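Local coordinates for protein lectin (Trichosanthes anguina, PDB 4HR6) that binds carbohydrate as a three-chain, nontoxic seed lectin homologous to type II ribosome-inactivating proteins, at residues E14-L18 with A29-A33; H36-L42 with H57-F63; T76-T80 with V144-D148; S154-Q158 with Q198-C202. All blocks are in the same frame, centred on the assembly; numbering follows the deposited sequence.

In the fold
Contacts 1 and 2 lie side by side in the five-stranded mixed sheet, their centres about 12 Å apart. Tyr30 N of contact 1 meets Tyr39 O of contact 2 at 3.0 Å, a probable backbone hydrogen bond joining strands 26-32 and 37-40. Contact 3 stands about 25 Å, centre to centre, from both, with contact 1 on the opposite side of the chain's centre. It shares helix 141-159 with contact 4, whose centre lies about 22 Å away; the nearest atoms of these two are about 8 Å apart. Contact 4 borders two other chains, and contact 3 touches one through Leu146, so the series runs from the N-terminal sheet through the helical part to the interfaces between chains.

Contact 1 of 4, residues E14-L18 with A29-A33; sequences ESITL and AYQPA
Thr17 O accepts the amide N-H of Gln31 in its carbonyl plane, with Gln31 N 2.9 Å from Thr17 O. Tyr30 crowds the same oxygen: Tyr30 CA comes within 3.1 Å of Thr17 O as a CA-H...O contact, and Tyr30 CB within 3.2 Å of it. The return bond, from Thr17 N to Gln31 O, is also 2.9 Å long and nearly straight (171° at the hydrogen), making Thr17 and Gln31 a hydrogen-bonded antiparallel pair. Towards the ends of the segments, Ala33 N reaches Ser15 O at 3.0 Å, and the two CB atoms of Ser15 and Ala33 meet. These bonds belong to the beta hairpin of strands 15-21 and 26-32, the second and third strands of the mixed sheet in this ribosome-inactivating protein fold. Pro32, which has no N-H to give, falls opposite Ile16 in a non-hydrogen-bonded pair, so the ladder loses no bond there. Ile16, Leu18, Tyr30 and Pro32 share one face of the sheet, where helix 85-96 packs on Ile16 and Pro32 through Phe96. The Tyr30 ring is turned back between its own backbone N and carbonyl carbon (chi1 84°), which brings Tyr30 CD1 to 4.3 Å from Ile16 CB, an oblique approach. Its hydroxyl is hydrogen-bonded to Leu95 O. Leu18 runs across Tyr30 at a slant, and its CD1 branch rests 4.1 Å from Tyr30 CB. Thr17 and Gln31 point to the other face, while Ser15 OG and Thr9 OG1 on strand 3-9 are hydrogen-bonded.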
# COMPACT_ATOMS: atom_id res chain seq x y z
N GLU B 14 -4.26 15.68 31.48
CA GLU B 14 -5.33 14.75 31.73
C GLU B 14 -5.04 13.49 30.91
O GLU B 14 -4.82 13.58 29.69
CB GLU B 14 -6.65 15.35 31.27
CG GLU B 14 -7.00 16.72 31.84
CD GLU B 14 -7.92 17.50 30.91
OE1 GLU B 14 -7.65 17.53 29.67
OE2 GLU B 14 -8.90 18.09 31.41
N SER B 15 -5.05 12.33 31.55
CA SER B 15 -4.82 11.05 30.86
C SER B 15 -6.08 10.21 30.79
O SER B 15 -6.84 10.11 31.75
CB SER B 15 -3.74 10.27 31.57
OG SER B 15 -2.47 10.79 31.26
N ILE B 16 -6.33 9.61 29.63
CA ILE B 16 -7.33 8.56 29.50
C ILE B 16 -6.66 7.26 29.08
O ILE B 16 -5.62 7.28 28.44
CB ILE B 16 -8.43 8.91 28.50
CG1 ILE B 16 -7.88 8.98 27.07
CG2 ILE B 16 -9.11 10.23 28.90
CD1 ILE B 16 -8.96 9.21 26.04
N THR B 17 -7.26 6.14 29.46
CA THR B 17 -6.79 4.84 29.03
C THR B 17 -7.85 4.22 28.15
O THR B 17 -8.99 4.05 28.56
CB THR B 17 -6.52 3.91 30.22
OG1 THR B 17 -5.45 4.45 30.98
CG2 THR B 17 -6.11 2.54 29.75
N LEU B 18 -7.44 3.84 26.95
CA LEU B 18 -8.33 3.34 25.94
C LEU B 18 -8.02 1.86 25.70
O LEU B 18 -6.86 1.48 25.54
CB LEU B 18 -8.11 4.17 24.70
CG LEU B 18 -8.90 3.86 23.46
CD1 LEU B 18 -10.33 4.33 23.61
CD2 LEU B 18 -8.21 4.56 22.30
N ALA B 29 -13.68 0.28 25.20
CA ALA B 29 -13.92 0.94 26.46
C ALA B 29 -12.81 1.93 26.75
O ALA B 29 -11.74 1.86 26.15
CB ALA B 29 -13.96 -0.08 27.59
N TYR B 30 -13.08 2.85 27.68
CA TYR B 30 -12.01 3.68 28.23
C TYR B 30 -12.29 4.04 29.67
O TYR B 30 -13.42 3.94 30.14
CB TYR B 30 -11.81 4.97 27.41
CG TYR B 30 -12.73 6.13 27.77
CD1 TYR B 30 -12.31 7.16 28.61
CD2 TYR B 30 -14.01 6.19 27.26
CE1 TYR B 30 -13.14 8.22 28.92
CE2 TYR B 30 -14.85 7.23 27.57
CZ TYR B 30 -14.41 8.25 28.40
OH TYR B 30 -15.26 9.27 28.69
N GLN B 31 -11.24 4.52 30.33
CA GLN B 31 -11.31 5.03 31.69
C GLN B 31 -10.50 6.33 31.81
O GLN B 31 -9.35 6.38 31.39
CB GLN B 31 -10.73 4.02 32.67
CG GLN B 31 -11.17 4.28 34.11
CD GLN B 31 -10.29 3.62 35.16
OE1 GLN B 31 -9.36 2.90 34.85
NE2 GLN B 31 -10.60 3.89 36.42
N PRO B 32 -11.11 7.39 32.37
CA PRO B 32 -10.28 8.54 32.76
C PRO B 32 -9.40 8.17 33.95
O PRO B 32 -9.90 7.55 34.88
CB PRO B 32 -11.31 9.60 33.18
CG PRO B 32 -12.64 9.09 32.77
CD PRO B 32 -12.53 7.61 32.63
N ALA B 33 -8.13 8.53 33.92
CA ALA B 33 -7.21 8.29 35.06
C ALA B 33 -7.72 8.95 36.35
O ALA B 33 -8.19 10.10 36.34
CB ALA B 33 -5.82 8.78 34.74

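Contact 2 of 4, residues H36-L42 with H57-F63; sequences HESYFFL and HQNVLNF
Glu37 reaches across to His57 and Asn59 on the neighbouring strand. Its CB lies 3.8 Å from Asn59 ND2; the chain then bends about CB-CG (chi2 -68°), folding the carboxylate back over the second strand and bringing Glu37 CD past His57 CB. At the tip the two oxygens divide their work. Glu37 OE1 offers its anti lone pair to Asn59 ND2 at 3.0 Å, almost straight and in the plane of the amide. Glu37 OE2 takes His57 ND1 at 2.9 Å, met from above the carboxylate plane, in a His-carboxylate hydrogen bond. Asn59 ND2 also gives to Ser38 O, and Asn59 N reaches that oxygen from the opposite face of its plane at 2.8 Å, so two bonds hold the carbonyl and both amide hydrogens of Asn59 are engaged. On the other face Phe40 CE1 rests against Gln58 CG at 3.8 Å, with Phe49 stacked on the Phe40 ring. Further along, Leu61 N bonds straight to Phe40 O at 2.7 Å, and the Phe41 and Phe63 rings meet obliquely. The two strands run parallel, paired from Glu37 with His57 to Phe40 with Val60 and joined through helix 46-51, a beta-alpha-beta unit at the edge of the mixed sheet.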
# COMPACT_ATOMS: atom_id res chain seq x y z
N HIS B 36 -13.43 6.31 39.23
CA HIS B 36 -14.07 4.99 39.50
C HIS B 36 -15.10 4.65 38.46
O HIS B 36 -15.87 3.73 38.67
CB HIS B 36 -14.82 4.97 40.83
CG HIS B 36 -14.11 5.66 41.93
ND1 HIS B 36 -12.81 5.36 42.25
CD2 HIS B 36 -14.50 6.66 42.75
CE1 HIS B 36 -12.42 6.15 43.23
NE2 HIS B 36 -13.43 6.94 43.56
N GLU B 37 -15.15 5.43 37.39
CA GLU B 37 -16.07 5.20 36.30
C GLU B 37 -15.29 4.71 35.09
O GLU B 37 -14.13 5.07 34.92
CB GLU B 37 -16.79 6.47 35.91
CG GLU B 37 -17.41 7.23 37.07
CD GLU B 37 -18.58 6.50 37.70
OE1 GLU B 37 -19.41 5.93 36.97
OE2 GLU B 37 -18.68 6.51 38.94
N SER B 38 -15.94 3.87 34.29
CA SER B 38 -15.43 3.44 33.02
C SER B 38 -16.60 3.45 32.04
O SER B 38 -17.78 3.45 32.44
CB SER B 38 -14.78 2.06 33.14
OG SER B 38 -15.73 1.07 33.50
N TYR B 39 -16.30 3.48 30.75
CA TYR B 39 -17.34 3.61 29.74
C TYR B 39 -17.10 2.61 28.64
O TYR B 39 -15.99 2.48 28.14
CB TYR B 39 -17.38 5.04 29.20
CG TYR B 39 -17.56 6.06 30.29
CD1 TYR B 39 -16.47 6.54 30.97
CD2 TYR B 39 -18.82 6.49 30.66
CE1 TYR B 39 -16.61 7.45 31.99
CE2 TYR B 39 -18.98 7.39 31.69
CZ TYR B 39 -17.86 7.87 32.35
OH TYR B 39 -17.98 8.78 33.38
N PHE B 40 -18.16 1.87 28.31
CA PHE B 40 -18.08 0.74 27.40
C PHE B 40 -19.01 1.03 26.26
O PHE B 40 -20.11 1.55 26.49
CB PHE B 40 -18.52 -0.55 28.09
CG PHE B 40 -17.46 -1.16 28.96
CD1 PHE B 40 -17.14 -0.61 30.18
CD2 PHE B 40 -16.80 -2.31 28.55
CE1 PHE B 40 -16.17 -1.19 30.98
CE2 PHE B 40 -15.81 -2.88 29.34
CZ PHE B 40 -15.50 -2.33 30.56
N PHE B 41 -18.58 0.72 25.04
CA PHE B 41 -19.48 0.78 23.90
C PHE B 41 -20.56 -0.27 24.06
O PHE B 41 -20.34 -1.33 24.64
CB PHE B 41 -18.73 0.57 22.58
CG PHE B 41 -17.94 1.78 22.14
CD1 PHE B 41 -16.61 1.91 22.48
CD2 PHE B 41 -18.55 2.80 21.44
CE1 PHE B 41 -15.88 3.02 22.10
CE2 PHE B 41 -17.83 3.92 21.05
CZ PHE B 41 -16.49 4.03 21.38
N LEU B 42 -21.72 0.03 23.50
CA LEU B 42 -22.89 -0.80 23.55
C LEU B 42 -22.62 -2.20 22.96
O LEU B 42 -23.17 -3.18 23.42
CB LEU B 42 -24.02 -0.08 22.81
CG LEU B 42 -25.44 -0.64 22.82
CD1 LEU B 42 -25.92 -0.90 24.25
CD2 LEU B 42 -26.33 0.36 22.11
N HIS B 57 -17.21 1.47 38.31
CA HIS B 57 -18.59 1.43 37.86
C HIS B 57 -18.52 1.44 36.34
O HIS B 57 -17.98 2.38 35.77
CB HIS B 57 -19.38 2.65 38.32
CG HIS B 57 -19.34 2.88 39.80
ND1 HIS B 57 -18.75 3.99 40.36
CD2 HIS B 57 -19.80 2.14 40.83
CE1 HIS B 57 -18.84 3.92 41.67
NE2 HIS B 57 -19.47 2.80 41.99
N GLN B 58 -19.04 0.40 35.71
CA GLN B 58 -18.97 0.23 34.28
C GLN B 58 -20.21 0.79 33.63
O GLN B 58 -21.26 0.21 33.71
CB GLN B 58 -18.80 -1.25 33.91
CG GLN B 58 -17.53 -1.88 34.45
CD GLN B 58 -17.47 -3.39 34.23
OE1 GLN B 58 -18.48 -4.04 34.28
NE2 GLN B 58 -16.29 -3.93 33.96
N ASN B 59 -20.08 1.94 32.99
CA ASN B 59 -21.20 2.53 32.27
C ASN B 59 -21.21 2.05 30.84
O ASN B 59 -20.16 1.85 30.24
CB ASN B 59 -21.10 4.04 32.32
CG ASN B 59 -21.05 4.55 33.73
OD1 ASN B 59 -22.08 4.66 34.37
ND2 ASN B 59 -19.85 4.86 34.22
N VAL B 60 -22.40 1.90 30.29
CA VAL B 60 -22.58 1.48 28.92
C VAL B 60 -23.08 2.67 28.09
O VAL B 60 -24.11 3.25 28.39
CB VAL B 60 -23.61 0.33 28.84
CG1 VAL B 60 -23.76 -0.16 27.41
CG2 VAL B 60 -23.16 -0.81 29.73
N LEU B 61 -22.35 3.00 27.03
CA LEU B 61 -22.73 4.13 26.17
C LEU B 61 -23.92 3.74 25.32
O LEU B 61 -24.18 2.56 25.10
CB LEU B 61 -21.53 4.55 25.30
CG LEU B 61 -20.34 4.96 26.16
CD1 LEU B 61 -19.04 5.04 25.39
CD2 LEU B 61 -20.60 6.28 26.88
N ASN B 62 -24.67 4.73 24.85
CA ASN B 62 -25.84 4.48 24.04
C ASN B 62 -25.55 4.59 22.55
O ASN B 62 -26.40 5.00 21.77
CB ASN B 62 -27.00 5.41 24.45
CG ASN B 62 -26.66 6.88 24.30
OD1 ASN B 62 -25.49 7.29 24.44
ND2 ASN B 62 -27.68 7.69 24.04
N PHE B 63 -24.34 4.21 22.16
CA PHE B 63 -23.97 4.03 20.75
C PHE B 63 -22.85 3.01 20.70
O PHE B 63 -22.24 2.68 21.73
CB PHE B 63 -23.50 5.35 20.11
CG PHE B 63 -22.54 6.13 20.95
CD1 PHE B 63 -21.20 5.89 20.90
CD2 PHE B 63 -23.01 7.10 21.82
CE1 PHE B 63 -20.32 6.61 21.69
CE2 PHE B 63 -22.15 7.82 22.61
CZ PHE B 63 -20.80 7.58 22.55

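Contact 3 of 4, residues T76-T80 with V144-D148; sequences TTRQT and VSLED
Arg78 meets Asp148 of helix 141-159 end-on with NH1 and NH2, while Glu147 runs alongside in the opposite direction and meets the guanidinium edge through OE1; this is the tight part of the contact. Arg78 NH1 and NH2 both give to one oxygen, Asp148 OD1: NH1 at 2.9 Å comes from above the carboxylate plane, while NH2 uses the syn lone pair. Arg78 NH2 also gives a weak bond to Asp148 OD2. The remaining hydrogen of Arg78 NH1 goes to Glu147 OE1 at 2.9 Å, on the anti lone pair, with the guanidinium and carboxylate planes only 18° apart. Arg78 CD lies 3.3 Å from Glu147 OE1; beyond it, the bend at chi3 (-75°) directs NE and the guanidinium so that Asp148 OD1 and Glu147 OE1 lie near its plane. Val144 CG1 sits over one face of the guanidinium, 4.1 Å from Arg78 NH2. Second partners fix the rest: Arg78 NE pairs with Glu71, Phe67 makes a cation-pi contact with Arg78, and Glu147 OE2 bonds to Gln112. Such company would probably keep buried Arg78 and Glu147 charged. The looser flank is exposed Gln79, whose CG touches Val144 CG2 at 4.0 Å with the two side chains nearly perpendicular. Asp148 also stands at the solvent side. The salt-bridge network pins the loop between helices 67-74 and 85-96 to the long helix 141-159 of the ribosome-inactivating protein fold.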
# COMPACT_ATOMS: atom_id res chain seq x y z
N THR B 76 -23.06 14.36 12.58
CA THR B 76 -22.37 14.70 11.34
C THR B 76 -21.39 13.59 10.93
O THR B 76 -21.15 12.66 11.69
CB THR B 76 -21.66 16.07 11.48
OG1 THR B 76 -21.30 16.54 10.19
CG2 THR B 76 -20.43 15.98 12.37
N THR B 77 -20.84 13.68 9.72
CA THR B 77 -19.99 12.62 9.19
C THR B 77 -18.51 12.95 9.29
O THR B 77 -18.12 14.08 9.56
CB THR B 77 -20.32 12.31 7.72
OG1 THR B 77 -19.90 13.41 6.90
CG2 THR B 77 -21.84 12.07 7.54
N ARG B 78 -17.69 11.93 9.08
CA ARG B 78 -16.24 12.08 9.13
C ARG B 78 -15.70 13.16 8.18
O ARG B 78 -14.67 13.79 8.47
CB ARG B 78 -15.58 10.73 8.80
CG ARG B 78 -15.69 9.69 9.90
CD ARG B 78 -15.36 8.29 9.40
NE ARG B 78 -16.46 7.75 8.60
CZ ARG B 78 -16.37 6.67 7.83
NH1 ARG B 78 -15.22 6.01 7.75
NH2 ARG B 78 -17.42 6.24 7.15
N GLN B 79 -16.38 13.38 7.05
CA GLN B 79 -15.98 14.37 6.05
C GLN B 79 -16.31 15.81 6.44
O GLN B 79 -16.15 16.73 5.65
CB GLN B 79 -16.63 14.04 4.72
CG GLN B 79 -16.06 12.76 4.15
CD GLN B 79 -16.85 12.26 2.98
OE1 GLN B 79 -17.61 11.31 3.10
NE2 GLN B 79 -16.66 12.89 1.82
N THR B 80 -16.74 15.99 7.68
CA THR B 80 -17.08 17.27 8.25
C THR B 80 -16.22 17.58 9.49
O THR B 80 -16.21 18.69 9.98
CB THR B 80 -18.57 17.22 8.65
OG1 THR B 80 -19.36 17.37 7.47
CG2 THR B 80 -18.94 18.29 9.65
N VAL B 144 -11.51 8.17 3.83
CA VAL B 144 -12.74 7.46 4.18
C VAL B 144 -12.86 6.11 3.50
O VAL B 144 -13.30 5.15 4.14
CB VAL B 144 -13.97 8.34 3.91
CG1 VAL B 144 -15.25 7.52 3.89
CG2 VAL B 144 -14.06 9.42 4.98
N SER B 145 -12.48 6.02 2.22
CA SER B 145 -12.58 4.76 1.47
C SER B 145 -11.61 3.69 2.01
O SER B 145 -11.91 2.50 1.97
CB SER B 145 -12.37 4.99 -0.04
OG SER B 145 -11.06 5.42 -0.35
N LEU B 146 -10.47 4.12 2.53
CA LEU B 146 -9.56 3.20 3.19
C LEU B 146 -10.19 2.68 4.49
O LEU B 146 -10.18 1.48 4.75
CB LEU B 146 -8.24 3.88 3.51
CG LEU B 146 -7.36 4.29 2.33
CD1 LEU B 146 -6.16 5.10 2.84
CD2 LEU B 146 -6.88 3.07 1.56
N GLU B 147 -10.74 3.58 5.30
CA GLU B 147 -11.35 3.19 6.58
C GLU B 147 -12.48 2.19 6.37
O GLU B 147 -12.53 1.15 7.02
CB GLU B 147 -11.87 4.42 7.32
CG GLU B 147 -10.76 5.34 7.85
CD GLU B 147 -11.29 6.64 8.42
OE1 GLU B 147 -12.52 6.83 8.47
OE2 GLU B 147 -10.49 7.49 8.83
N ASP B 148 -13.37 2.50 5.44
CA ASP B 148 -14.53 1.68 5.18
C ASP B 148 -14.21 0.32 4.54
O ASP B 148 -15.00 -0.61 4.65
CB ASP B 148 -15.53 2.45 4.31
CG ASP B 148 -16.19 3.61 5.04
OD1 ASP B 148 -16.11 3.71 6.28
OD2 ASP B 148 -16.81 4.44 4.35

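Contact 4 of 4, residues S154-Q158 with Q198-C202; sequences SLQIQ and QLYHC
Leu155 lays its CB over one face of the His201 imidazole, 3.8 Å from the ring centroid, a CH-pi contact in which the two side chains cross at about a right angle. Leu155 CD1 touches the same residue at His201 CB, also at 3.8 Å, and the far ring nitrogen, His201 NE2, bonds to Ser151 O one turn back. The ring thus lies along helix 141-159, against which the irregular segment 198-202, close to the C-terminus, is strapped. As in type II ribosome-inactivating proteins, this end carries an interchain disulfide, here from Cys202 to Cys3 of a neighbouring chain. One helix turn onward, Gln158 stretches beyond CG (chi2 152°) to place its amide among the backbone groups of the segment. Both its hydrogens are used: Gln158 NE2 gives to Leu199 O at 2.7 Å and to Gln198 OE1 at 3.2 Å, each lying near the plane of the donor amide. Gln198 NE2 passes the chain of bonds on to Ile34 O of another chain. Ser154 OG accepts Leu199 N at 3.0 Å and is bonded to Trp150 O of its own helix. Ile157 CG2 packs 3.5 Å from Gln198 OE1. Two backbone N-H groups hold the oxygen of the same Gln158 amide: Gln158 OE1 receives His201 N at 2.8 Å on a lone pair, in its carbonyl plane, and Cys202 N at 2.9 Å nearly along the C=O axis.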
# COMPACT_ATOMS: atom_id res chain seq x y z
N SER B 154 -8.21 -6.51 3.79
CA SER B 154 -7.55 -7.61 4.48
C SER B 154 -7.99 -8.99 3.95
O SER B 154 -7.18 -9.87 3.79
CB SER B 154 -7.84 -7.56 5.99
OG SER B 154 -7.45 -6.36 6.59
N LEU B 155 -9.29 -9.19 3.74
CA LEU B 155 -9.79 -10.45 3.19
C LEU B 155 -9.19 -10.73 1.82
O LEU B 155 -8.77 -11.84 1.55
CB LEU B 155 -11.32 -10.43 3.05
CG LEU B 155 -11.97 -11.65 2.37
CD1 LEU B 155 -11.74 -12.93 3.14
CD2 LEU B 155 -13.46 -11.46 2.23
N GLN B 156 -9.17 -9.73 0.95
CA GLN B 156 -8.68 -9.93 -0.40
C GLN B 156 -7.18 -10.20 -0.45
O GLN B 156 -6.72 -10.96 -1.30
CB GLN B 156 -9.05 -8.75 -1.30
CG GLN B 156 -10.55 -8.53 -1.45
CD GLN B 156 -11.30 -9.77 -1.90
OE1 GLN B 156 -10.75 -10.63 -2.59
NE2 GLN B 156 -12.55 -9.88 -1.48
N ILE B 157 -6.42 -9.60 0.46
CA ILE B 157 -5.00 -9.93 0.54
C ILE B 157 -4.82 -11.41 0.85
O ILE B 157 -4.01 -12.09 0.21
CB ILE B 157 -4.27 -9.08 1.61
CG1 ILE B 157 -4.18 -7.64 1.13
CG2 ILE B 157 -2.86 -9.62 1.86
CD1 ILE B 157 -3.63 -6.69 2.17
N GLN B 158 -5.53 -11.89 1.86
CA GLN B 158 -5.44 -13.30 2.23
C GLN B 158 -5.91 -14.21 1.10
O GLN B 158 -5.27 -15.22 0.78
CB GLN B 158 -6.18 -13.58 3.52
CG GLN B 158 -5.43 -13.03 4.74
CD GLN B 158 -6.33 -12.66 5.92
OE1 GLN B 158 -7.13 -13.47 6.38
NE2 GLN B 158 -6.17 -11.44 6.42
N GLN B 198 -3.31 -6.08 9.03
CA GLN B 198 -4.50 -6.67 8.41
C GLN B 198 -5.31 -7.51 9.38
O GLN B 198 -4.76 -8.22 10.23
CB GLN B 198 -4.15 -7.45 7.14
CG GLN B 198 -3.28 -8.67 7.32
CD GLN B 198 -2.89 -9.28 5.98
OE1 GLN B 198 -3.74 -9.75 5.24
NE2 GLN B 198 -1.60 -9.28 5.68
N LEU B 199 -6.62 -7.39 9.24
CA LEU B 199 -7.56 -8.23 9.98
C LEU B 199 -7.46 -9.68 9.53
O LEU B 199 -7.47 -9.96 8.33
CB LEU B 199 -8.99 -7.72 9.75
CG LEU B 199 -10.12 -8.36 10.55
CD1 LEU B 199 -10.03 -8.03 12.03
CD2 LEU B 199 -11.44 -7.86 9.99
N TYR B 200 -7.38 -10.59 10.49
CA TYR B 200 -7.44 -12.03 10.22
C TYR B 200 -8.83 -12.49 9.73
O TYR B 200 -9.84 -12.21 10.34
CB TYR B 200 -7.08 -12.81 11.48
CG TYR B 200 -7.19 -14.30 11.31
CD1 TYR B 200 -8.35 -14.98 11.69
CD2 TYR B 200 -6.16 -15.03 10.73
CE1 TYR B 200 -8.46 -16.33 11.53
CE2 TYR B 200 -6.26 -16.39 10.58
CZ TYR B 200 -7.43 -17.03 10.97
OH TYR B 200 -7.54 -18.39 10.82
N HIS B 201 -8.85 -13.18 8.60
CA HIS B 201 -10.07 -13.84 8.11
C HIS B 201 -9.84 -15.32 7.96
O HIS B 201 -10.70 -16.12 8.33
CB HIS B 201 -10.51 -13.30 6.75
CG HIS B 201 -11.09 -11.92 6.79
ND1 HIS B 201 -12.42 -11.69 7.04
CD2 HIS B 201 -10.53 -10.71 6.58
CE1 HIS B 201 -12.66 -10.39 6.98
NE2 HIS B 201 -11.53 -9.77 6.70
N CYS B 202 -8.69 -15.70 7.37
CA CYS B 202 -8.43 -17.10 7.05
C CYS B 202 -6.99 -17.51 7.27
O CYS B 202 -6.10 -16.67 7.19
CB CYS B 202 -8.79 -17.35 5.60
SG CYS B 202 -10.57 -17.34 5.26